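Local coordinates for aromatic-L-amino-acid decarboxylase (Catharanthus roseus, PDB 6EEW), which decarboxylates L-tryptophan to tryptamine and 5-hydroxy-L-tryptophan to serotonin, working as a homodimer with the cofactor pyridoxal 5'-phosphate, at residues A[109-112]-A[113-116]; A[178-181]-A[182-185]; A[444-447]-A[448-452]. All blocks are in the same frame, centred on the assembly; numbering follows the deposited sequence.

Interaction 1: A[109-112]-A[113-116]; sequences AFLG and EMLS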
ATOM      1  N   ALA A 109      -9.929   8.053  13.738  1.00 45.95           N
ATOM      2  CA  ALA A 109      -9.069   7.514  12.691  1.00 49.29           C
ATOM      3  C   ALA A 109      -8.560   8.617  11.776  1.00 50.43           C
ATOM      4  O   ALA A 109      -7.422   8.561  11.302  1.00 51.79           O
ATOM      5  CB  ALA A 109      -9.816   6.453  11.885  1.00 46.28           C
ATOM      6  N   PHE A 110      -9.387   9.622  11.498  1.00 42.81           N
ATOM      7  CA  PHE A 110      -8.928  10.718  10.657  1.00 44.90           C
ATOM      8  C   PHE A 110      -7.802  11.489  11.324  1.00 53.97           C
ATOM      9  O   PHE A 110      -6.852  11.917  10.657  1.00 59.44           O
ATOM     10  CB  PHE A 110     -10.076  11.656  10.323  1.00 41.76           C
ATOM     11  CG  PHE A 110      -9.757  12.599   9.224  1.00 41.52           C
ATOM     12  CD1 PHE A 110      -9.741  12.161   7.907  1.00 40.58           C
ATOM     13  CD2 PHE A 110      -9.459  13.926   9.495  1.00 49.82           C
ATOM     14  CE1 PHE A 110      -9.440  13.042   6.871  1.00 42.52           C
ATOM     15  CE2 PHE A 110      -9.159  14.814   8.465  1.00 44.28           C
ATOM     16  CZ  PHE A 110      -9.154  14.375   7.156  1.00 45.79           C
ATOM     17  N   LEU A 111      -7.896  11.686  12.640  1.00 45.90           N
ATOM     18  CA  LEU A 111      -6.787  12.286  13.360  1.00 41.56           C
ATOM     19  C   LEU A 111      -5.544  11.422  13.226  1.00 47.22           C
ATOM     20  O   LEU A 111      -4.440  11.935  13.020  1.00 44.30           O
ATOM     21  CB  LEU A 111      -7.153  12.463  14.828  1.00 41.22           C
ATOM     22  CG  LEU A 111      -8.359  13.377  15.089  1.00 43.51           C
ATOM     23  CD1 LEU A 111      -8.543  13.579  16.575  1.00 38.91           C
ATOM     24  CD2 LEU A 111      -8.180  14.705  14.385  1.00 56.68           C
ATOM     25  N   GLY A 112      -5.715  10.103  13.312  1.00 49.72           N
ATOM     26  CA  GLY A 112      -4.577   9.213  13.138  1.00 46.79           C
ATOM     27  C   GLY A 112      -3.964   9.323  11.756  1.00 47.68           C
ATOM     28  O   GLY A 112      -2.744   9.295  11.602  1.00 48.11           O
ATOM     29  N   GLU A 113      -4.807   9.430  10.734  1.00 45.08           N
ATOM     30  CA  GLU A 113      -4.321   9.611   9.375  1.00 44.53           C
ATOM     31  C   GLU A 113      -3.546  10.914   9.239  1.00 50.25           C
ATOM     32  O   GLU A 113      -2.425  10.930   8.715  1.00 48.34           O
ATOM     33  CB  GLU A 113      -5.490   9.569   8.395  1.00 36.26           C
ATOM     34  CG  GLU A 113      -5.895   8.150   8.027  1.00 41.27           C
ATOM     35  CD  GLU A 113      -4.966   7.525   6.972  1.00 50.62           C
ATOM     36  OE1 GLU A 113      -4.155   8.271   6.370  1.00 53.80           O
ATOM     37  OE2 GLU A 113      -5.039   6.291   6.747  1.00 46.53           O
ATOM     38  N   MET A 114      -4.134  12.021   9.704  1.00 46.03           N
ATOM     39  CA  MET A 114      -3.462  13.313   9.629  1.00 47.12           C
ATOM     40  C   MET A 114      -2.093  13.250  10.279  1.00 47.25           C
ATOM     41  O   MET A 114      -1.090  13.664   9.688  1.00 49.15           O
ATOM     42  CB  MET A 114      -4.305  14.390  10.294  1.00 50.02           C
ATOM     43  CG  MET A 114      -5.576  14.744   9.560  1.00 60.17           C
ATOM     44  SD  MET A 114      -6.480  16.018  10.463  1.00 66.52           S
ATOM     45  CE  MET A 114      -5.367  17.415  10.302  1.00 56.08           C
ATOM     46  N   LEU A 115      -2.045  12.774  11.522  1.00 44.05           N
ATOM     47  CA  LEU A 115      -0.791  12.761  12.265  1.00 43.16           C
ATOM     48  C   LEU A 115       0.207  11.794  11.647  1.00 45.62           C
ATOM     49  O   LEU A 115       1.386  12.132  11.483  1.00 55.39           O
ATOM     50  CB  LEU A 115      -1.069  12.412  13.721  1.00 40.27           C
ATOM     51  CG  LEU A 115       0.032  12.397  14.776  1.00 46.21           C
ATOM     52  CD1 LEU A 115       0.796  13.704  14.795  1.00 39.41           C
ATOM     53  CD2 LEU A 115      -0.575  12.084  16.141  1.00 53.72           C
ATOM     54  N   SER A 116      -0.251  10.591  11.280  1.00 33.48           N
ATOM     55  CA  SER A 116       0.627   9.604  10.678  1.00 40.70           C
ATOM     56  C   SER A 116       1.262  10.151   9.415  1.00 40.12           C
ATOM     57  O   SER A 116       2.451   9.922   9.149  1.00 38.65           O
ATOM     58  CB  SER A 116      -0.174   8.339  10.370  1.00 42.78           C
ATOM     59  OG  SER A 116       0.584   7.442   9.582  1.00 59.38           O
TER

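Interaction 2: A[178-181]-A[182-185]; sequences ARER and ALEK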
ATOM      1  N   ALA A 178       3.597 -20.157   2.218  1.00 49.62           N
ATOM      2  CA  ALA A 178       3.292 -21.574   2.045  1.00 56.14           C
ATOM      3  C   ALA A 178       4.081 -22.168   0.881  1.00 56.09           C
ATOM      4  O   ALA A 178       4.640 -23.276   0.986  1.00 58.11           O
ATOM      5  CB  ALA A 178       1.791 -21.764   1.834  1.00 52.35           C
ATOM      6  N   ARG A 179       4.104 -21.451  -0.252  1.00 54.80           N
ATOM      7  CA  ARG A 179       4.847 -21.901  -1.429  1.00 58.33           C
ATOM      8  C   ARG A 179       6.305 -22.160  -1.093  1.00 57.35           C
ATOM      9  O   ARG A 179       6.877 -23.175  -1.496  1.00 58.71           O
ATOM     10  CB  ARG A 179       4.739 -20.864  -2.553  1.00 52.54           C
ATOM     11  CG  ARG A 179       5.468 -21.257  -3.862  1.00 56.85           C
ATOM     12  CD  ARG A 179       5.731 -20.016  -4.746  1.00 55.03           C
ATOM     13  NE  ARG A 179       6.813 -19.199  -4.196  1.00 48.67           N
ATOM     14  CZ  ARG A 179       7.059 -17.938  -4.534  1.00 43.56           C
ATOM     15  NH1 ARG A 179       6.292 -17.317  -5.423  1.00 41.25           N
ATOM     16  NH2 ARG A 179       8.058 -17.289  -3.956  1.00 43.17           N
ATOM     17  N   GLU A 180       6.927 -21.245  -0.356  1.00 56.70           N
ATOM     18  CA  GLU A 180       8.348 -21.384  -0.073  1.00 55.37           C
ATOM     19  C   GLU A 180       8.599 -22.511   0.921  1.00 55.11           C
ATOM     20  O   GLU A 180       9.619 -23.194   0.835  1.00 48.57           O
ATOM     21  CB  GLU A 180       8.936 -20.066   0.422  1.00 53.35           C
ATOM     22  CG  GLU A 180       9.228 -19.044  -0.683  1.00 57.38           C
ATOM     23  CD  GLU A 180      10.150 -19.560  -1.800  1.00 61.85           C
ATOM     24  OE1 GLU A 180      11.127 -20.297  -1.513  1.00 61.26           O
ATOM     25  OE2 GLU A 180       9.884 -19.232  -2.980  1.00 60.09           O
ATOM     26  N   ARG A 181       7.702 -22.715   1.889  1.00 55.42           N
ATOM     27  CA  ARG A 181       7.851 -23.896   2.741  1.00 54.36           C
ATOM     28  C   ARG A 181       7.918 -25.153   1.884  1.00 58.52           C
ATOM     29  O   ARG A 181       8.833 -25.990   2.025  1.00 55.04           O
ATOM     30  CB  ARG A 181       6.699 -23.996   3.737  1.00 55.14           C
ATOM     31  CG  ARG A 181       6.811 -25.233   4.611  1.00 63.14           C
ATOM     32  CD  ARG A 181       5.767 -25.287   5.697  1.00 58.28           C
ATOM     33  NE  ARG A 181       4.406 -25.311   5.180  1.00 53.82           N
ATOM     34  CZ  ARG A 181       3.342 -25.210   5.970  1.00 57.24           C
ATOM     35  NH1 ARG A 181       3.518 -25.075   7.275  1.00 53.21           N
ATOM     36  NH2 ARG A 181       2.112 -25.236   5.471  1.00 58.07           N
ATOM     37  N   ALA A 182       6.980 -25.274   0.942  1.00 58.23           N
ATOM     38  CA  ALA A 182       7.009 -26.424   0.041  1.00 56.99           C
ATOM     39  C   ALA A 182       8.306 -26.471  -0.770  1.00 60.21           C
ATOM     40  O   ALA A 182       8.954 -27.515  -0.843  1.00 55.13           O
ATOM     41  CB  ALA A 182       5.791 -26.406  -0.887  1.00 50.66           C
ATOM     42  N   LEU A 183       8.712 -25.344  -1.371  1.00 61.25           N
ATOM     43  CA  LEU A 183       9.868 -25.362  -2.276  1.00 54.85           C
ATOM     44  C   LEU A 183      11.162 -25.674  -1.533  1.00 58.28           C
ATOM     45  O   LEU A 183      12.056 -26.325  -2.080  1.00 47.86           O
ATOM     46  CB  LEU A 183      10.006 -24.035  -3.017  1.00 50.00           C
ATOM     47  CG  LEU A 183       8.865 -23.605  -3.946  1.00 55.56           C
ATOM     48  CD1 LEU A 183       9.207 -22.267  -4.621  1.00 51.19           C
ATOM     49  CD2 LEU A 183       8.499 -24.684  -4.962  1.00 60.60           C
ATOM     50  N   GLU A 184      11.307 -25.186  -0.302  1.00 52.14           N
ATOM     51  CA  GLU A 184      12.484 -25.556   0.472  1.00 55.26           C
ATOM     52  C   GLU A 184      12.447 -27.036   0.837  1.00 65.15           C
ATOM     53  O   GLU A 184      13.504 -27.679   0.905  1.00 71.62           O
ATOM     54  CB  GLU A 184      12.602 -24.688   1.730  1.00 51.74           C
ATOM     55  CG  GLU A 184      12.894 -23.213   1.485  1.00 52.26           C
ATOM     56  CD  GLU A 184      13.164 -22.455   2.779  1.00 70.05           C
ATOM     57  OE1 GLU A 184      13.481 -23.106   3.799  1.00 78.08           O
ATOM     58  OE2 GLU A 184      13.035 -21.210   2.788  1.00 74.85           O
ATOM     59  N   LYS A 185      11.251 -27.604   1.046  1.00 59.36           N
ATOM     60  CA  LYS A 185      11.176 -29.038   1.312  1.00 63.74           C
ATOM     61  C   LYS A 185      11.492 -29.864   0.067  1.00 64.03           C
ATOM     62  O   LYS A 185      12.248 -30.837   0.131  1.00 68.50           O
ATOM     63  CB  LYS A 185       9.789 -29.394   1.846  1.00 69.79           C
ATOM     64  CG  LYS A 185       9.521 -30.897   1.978  1.00 73.39           C
ATOM     65  CD  LYS A 185       8.037 -31.165   2.306  1.00 79.40           C
ATOM     66  CE  LYS A 185       7.701 -32.662   2.303  1.00 81.18           C
ATOM     67  NZ  LYS A 185       6.239 -32.925   2.479  1.00 75.08           N
TER

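Interaction 3: A[444-447]-A[448-452]; sequences KLLD and MLNST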
ATOM      1  N   LYS A 444     -34.324  -4.120 -13.613  1.00 78.80           N
ATOM      2  CA  LYS A 444     -35.015  -2.850 -13.799  1.00 82.11           C
ATOM      3  C   LYS A 444     -35.219  -2.139 -12.470  1.00 78.44           C
ATOM      4  O   LYS A 444     -35.045  -0.916 -12.376  1.00 80.03           O
ATOM      5  CB  LYS A 444     -36.358  -3.088 -14.489  1.00 85.99           C
ATOM      6  CG  LYS A 444     -37.134  -1.822 -14.799  1.00 92.89           C
ATOM      7  CD  LYS A 444     -36.255  -0.786 -15.495  1.00 98.36           C
ATOM      8  CE  LYS A 444     -37.097   0.285 -16.174  1.00101.69           C
ATOM      9  NZ  LYS A 444     -38.174   0.802 -15.282  1.00100.95           N
ATOM     10  N   LEU A 445     -35.592  -2.884 -11.428  1.00 73.35           N
ATOM     11  CA  LEU A 445     -35.763  -2.257 -10.122  1.00 70.24           C
ATOM     12  C   LEU A 445     -34.452  -1.648  -9.634  1.00 68.89           C
ATOM     13  O   LEU A 445     -34.419  -0.502  -9.163  1.00 70.51           O
ATOM     14  CB  LEU A 445     -36.286  -3.272  -9.109  1.00 72.00           C
ATOM     15  CG  LEU A 445     -36.436  -2.693  -7.702  1.00 69.97           C
ATOM     16  CD1 LEU A 445     -37.439  -1.548  -7.721  1.00 74.41           C
ATOM     17  CD2 LEU A 445     -36.847  -3.769  -6.716  1.00 70.38           C
ATOM     18  N   LEU A 446     -33.356  -2.407  -9.726  1.00 66.59           N
ATOM     19  CA  LEU A 446     -32.060  -1.872  -9.315  1.00 66.53           C
ATOM     20  C   LEU A 446     -31.695  -0.620 -10.104  1.00 71.85           C
ATOM     21  O   LEU A 446     -31.215   0.372  -9.533  1.00 74.49           O
ATOM     22  CB  LEU A 446     -30.970  -2.931  -9.495  1.00 58.65           C
ATOM     23  CG  LEU A 446     -29.558  -2.451  -9.124  1.00 56.60           C
ATOM     24  CD1 LEU A 446     -29.463  -2.074  -7.653  1.00 57.57           C
ATOM     25  CD2 LEU A 446     -28.468  -3.438  -9.522  1.00 53.27           C
ATOM     26  N   ASP A 447     -31.926  -0.638 -11.417  1.00 70.92           N
ATOM     27  CA  ASP A 447     -31.569   0.523 -12.219  1.00 75.69           C
ATOM     28  C   ASP A 447     -32.383   1.742 -11.805  1.00 76.61           C
ATOM     29  O   ASP A 447     -31.840   2.841 -11.674  1.00 79.76           O
ATOM     30  CB  ASP A 447     -31.734   0.215 -13.707  1.00 83.28           C
ATOM     31  CG  ASP A 447     -30.878   1.123 -14.588  1.00 90.12           C
ATOM     32  OD1 ASP A 447     -31.057   2.361 -14.533  1.00 93.06           O
ATOM     33  OD2 ASP A 447     -30.003   0.604 -15.315  1.00 90.11           O
ATOM     34  N   MET A 448     -33.695   1.575 -11.620  1.00 73.30           N
ATOM     35  CA  MET A 448     -34.517   2.692 -11.156  1.00 70.21           C
ATOM     36  C   MET A 448     -33.991   3.240  -9.832  1.00 67.74           C
ATOM     37  O   MET A 448     -33.823   4.459  -9.661  1.00 69.29           O
ATOM     38  CB  MET A 448     -35.970   2.241 -11.017  1.00 73.34           C
ATOM     39  CG  MET A 448     -36.591   1.734 -12.307  1.00 76.23           C
ATOM     40  SD  MET A 448     -38.243   1.050 -12.050  1.00 83.70           S
ATOM     41  CE  MET A 448     -39.146   2.499 -11.494  1.00 84.10           C
ATOM     42  N   LEU A 449     -33.713   2.342  -8.882  1.00 65.88           N
ATOM     43  CA  LEU A 449     -33.218   2.779  -7.582  1.00 64.43           C
ATOM     44  C   LEU A 449     -31.988   3.654  -7.745  1.00 65.79           C
ATOM     45  O   LEU A 449     -31.941   4.786  -7.250  1.00 63.96           O
ATOM     46  CB  LEU A 449     -32.896   1.566  -6.710  1.00 61.43           C
ATOM     47  CG  LEU A 449     -34.099   0.797  -6.166  1.00 66.76           C
ATOM     48  CD1 LEU A 449     -33.644  -0.540  -5.630  1.00 69.02           C
ATOM     49  CD2 LEU A 449     -34.791   1.600  -5.078  1.00 68.24           C
ATOM     50  N   ASN A 450     -30.992   3.151  -8.476  1.00 70.01           N
ATOM     51  CA  ASN A 450     -29.733   3.881  -8.590  1.00 64.47           C
ATOM     52  C   ASN A 450     -29.915   5.171  -9.378  1.00 69.08           C
ATOM     53  O   ASN A 450     -29.292   6.193  -9.060  1.00 70.71           O
ATOM     54  CB  ASN A 450     -28.669   2.986  -9.213  1.00 54.73           C
ATOM     55  CG  ASN A 450     -28.193   1.903  -8.260  1.00 58.15           C
ATOM     56  OD1 ASN A 450     -28.191   2.084  -7.039  1.00 63.09           O
ATOM     57  ND2 ASN A 450     -27.795   0.768  -8.810  1.00 57.82           N
ATOM     58  N   SER A 451     -30.771   5.149 -10.400  1.00 70.17           N
ATOM     59  CA  SER A 451     -31.052   6.349 -11.175  1.00 72.56           C
ATOM     60  C   SER A 451     -31.676   7.440 -10.325  1.00 75.99           C
ATOM     61  O   SER A 451     -31.572   8.621 -10.677  1.00 79.30           O
ATOM     62  CB  SER A 451     -31.981   6.004 -12.337  1.00 75.76           C
ATOM     63  OG  SER A 451     -31.395   5.020 -13.170  1.00 80.63           O
ATOM     64  N   THR A 452     -32.323   7.072  -9.217  1.00 80.11           N
ATOM     65  CA  THR A 452     -32.862   8.084  -8.312  1.00 79.85           C
ATOM     66  C   THR A 452     -31.821   9.111  -7.886  1.00 75.97           C
ATOM     67  O   THR A 452     -32.158  10.278  -7.651  1.00 76.97           O
ATOM     68  CB  THR A 452     -33.423   7.426  -7.056  1.00 79.44           C
ATOM     69  OG1 THR A 452     -34.526   6.593  -7.414  1.00 85.64           O
ATOM     70  CG2 THR A 452     -33.872   8.484  -6.058  1.00 79.61           C
TER

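Interaction 1: A[109-112]-A[113-116]
Phe110 and Met114, one turn apart on helix 107-119, form an i to i+4 Met-aromatic contact on the face of the helix that meets the second subunit of this PLP-dependent, group II decarboxylase. The thioether crosses the aromatic side chain at a slant. Met114 SD lies 4.5 Å from the centroid of the Phe110 ring and 57° off its normal, and its closest ring atom is Phe110 CE2, at 3.6 Å. Met114 CG backs the sulfur, reaching the same Phe110 CE2 at 3.7 Å. Torsions on both sides bring the pair together: CG of Phe110 stands anti to its own nitrogen (chi1 -166°), which brings the ring alongside the thioether of the next turn, whereas CG of Met114 lies beside its own nitrogen and an extended chi2 carries the sulfur to the ring; the bend at chi3 turns only the terminal methyl. Leu111 stays at the margin, its CD2 at 4.5 Å from Met114 SD.

Around this pair the interface closes in. The rings of Phe27 of the second subunit and Tyr324 of the same chain both meet that of Phe110, and Val35 of the second subunit packs on Met114. Glu113 and Ser116 serve the rest of the chain instead: Glu113 OE2 forms a salt bridge with Lys377, and Ser116 OG is hydrogen-bonded to Phe373 O, both tying the helix to the region of helix 375-409. Beneath the side chains the backbone keeps regular helical bonding, and the nearly straight bond from Met114 N to Phe110 O, 2.9 Å long at 173°, fixes the spacing of the two residues whose side chains meet.

Interaction 2: A[178-181]-A[182-185]
Leu183 lays its CD1 branch against Arg179 and Glu180, residues four and three positions earlier in the helix. The van der Waals part comes first: Leu183 CD1 lies 3.9 Å from Arg179 CG and 3.5 Å from Glu180 OE2, so one methyl meets the aliphatic stem of the arginine and a carboxylate oxygen of the glutamate, crossing both chains at a slant.

The charged part joins the two neighbours themselves. Arg179 NH2 and Glu180 OE2 form a salt bridge of 2.8 Å that uses the anti lone pair of the oxygen and lies 21° out of the guanidinium plane; a weak bond from Arg179 NE reaches the same oxygen. A bend at chi3 (74°) swings the guanidinium round to the glutamate. This turn belongs to helix 167-186 of the PLP-binding domain, where Ala182 and Leu183 pack on Leu194 of a central-sheet strand. Arg179 also reaches across the dimer interface, giving hydrogen bonds to Lys211 O and Leu212 O of the second subunit.

Backbone bonds make up the third kind, with Leu183 N to Arg179 O at 2.8 Å. On the more exposed side Glu184 OE1 pairs with Arg340.

Interaction 3: A[444-447]-A[448-452]
Met448 meets Lys444 one turn back, and the ammonium end of the lysine supplies the nearest approach between the two side chains: Lys444 NZ stands 3.2 Å from Met448 SD and 3.5 Å from Met448 CG. The lysine chain curls over the thioether instead of extending, with bends at chi2 (49°) and chi4 (47°), and the two side chains cross at a slant on an exposed flank of the helix. With an alanine in place of Met448 the sulfur and CG methylene are gone, and the folded lysine chain is likely to be set free to swing into solvent.

At the next turn the contacts are polar. Ser451 OG gives a hydrogen bond of 2.7 Å to Asp447 O, a carbonyl that also accepts from Ser451 N at 2.8 Å, so two donors of one residue grip a single oxygen. The hydroxyl comes from above, 42° out of the carbonyl plane, while Asp447 OD1 lies 3.0 Å from Ser451 OG. On the inner face Leu446 CD1 touches Asn450 ND2 at 3.5 Å, and Leu445 CG lies 4.1 Å from Leu449 CD1.

The regular backbone bonding of helix 438-451 carries these side chains. Separately, Asn450 OD1 accepts a hydrogen bond from Met457 N, tying the last turn to the segment before strand 459-462. Leu445 and Leu449 face inward together: both rest on Leu468 of strand 465-471, and Leu445 on Thr493 and Leu449 on Ile489 and Leu492 of helix 479-496, so that the helix packs against both the small antiparallel sheet and the C-terminal helix.

Overall arrangement
All three contacts are successive turns of single helices, well separated, with centres 37 to 50 Å apart, and interactions 2 and 3 lie on opposite sides of the chain's centre. Interaction 1 is the buried one, and its sulfur and aromatic groups suit a dimer interface closed on apolar side chains. Interactions 2 and 3 are only partly buried. Interaction 2 also touches the second subunit, but through charge and backbone carbonyls, beside the large mixed sheet. Interaction 3 touches no other chain: its leucines pack on the four-stranded sheet and the last helix, while lysine, aspartate and serine occupy its outer side.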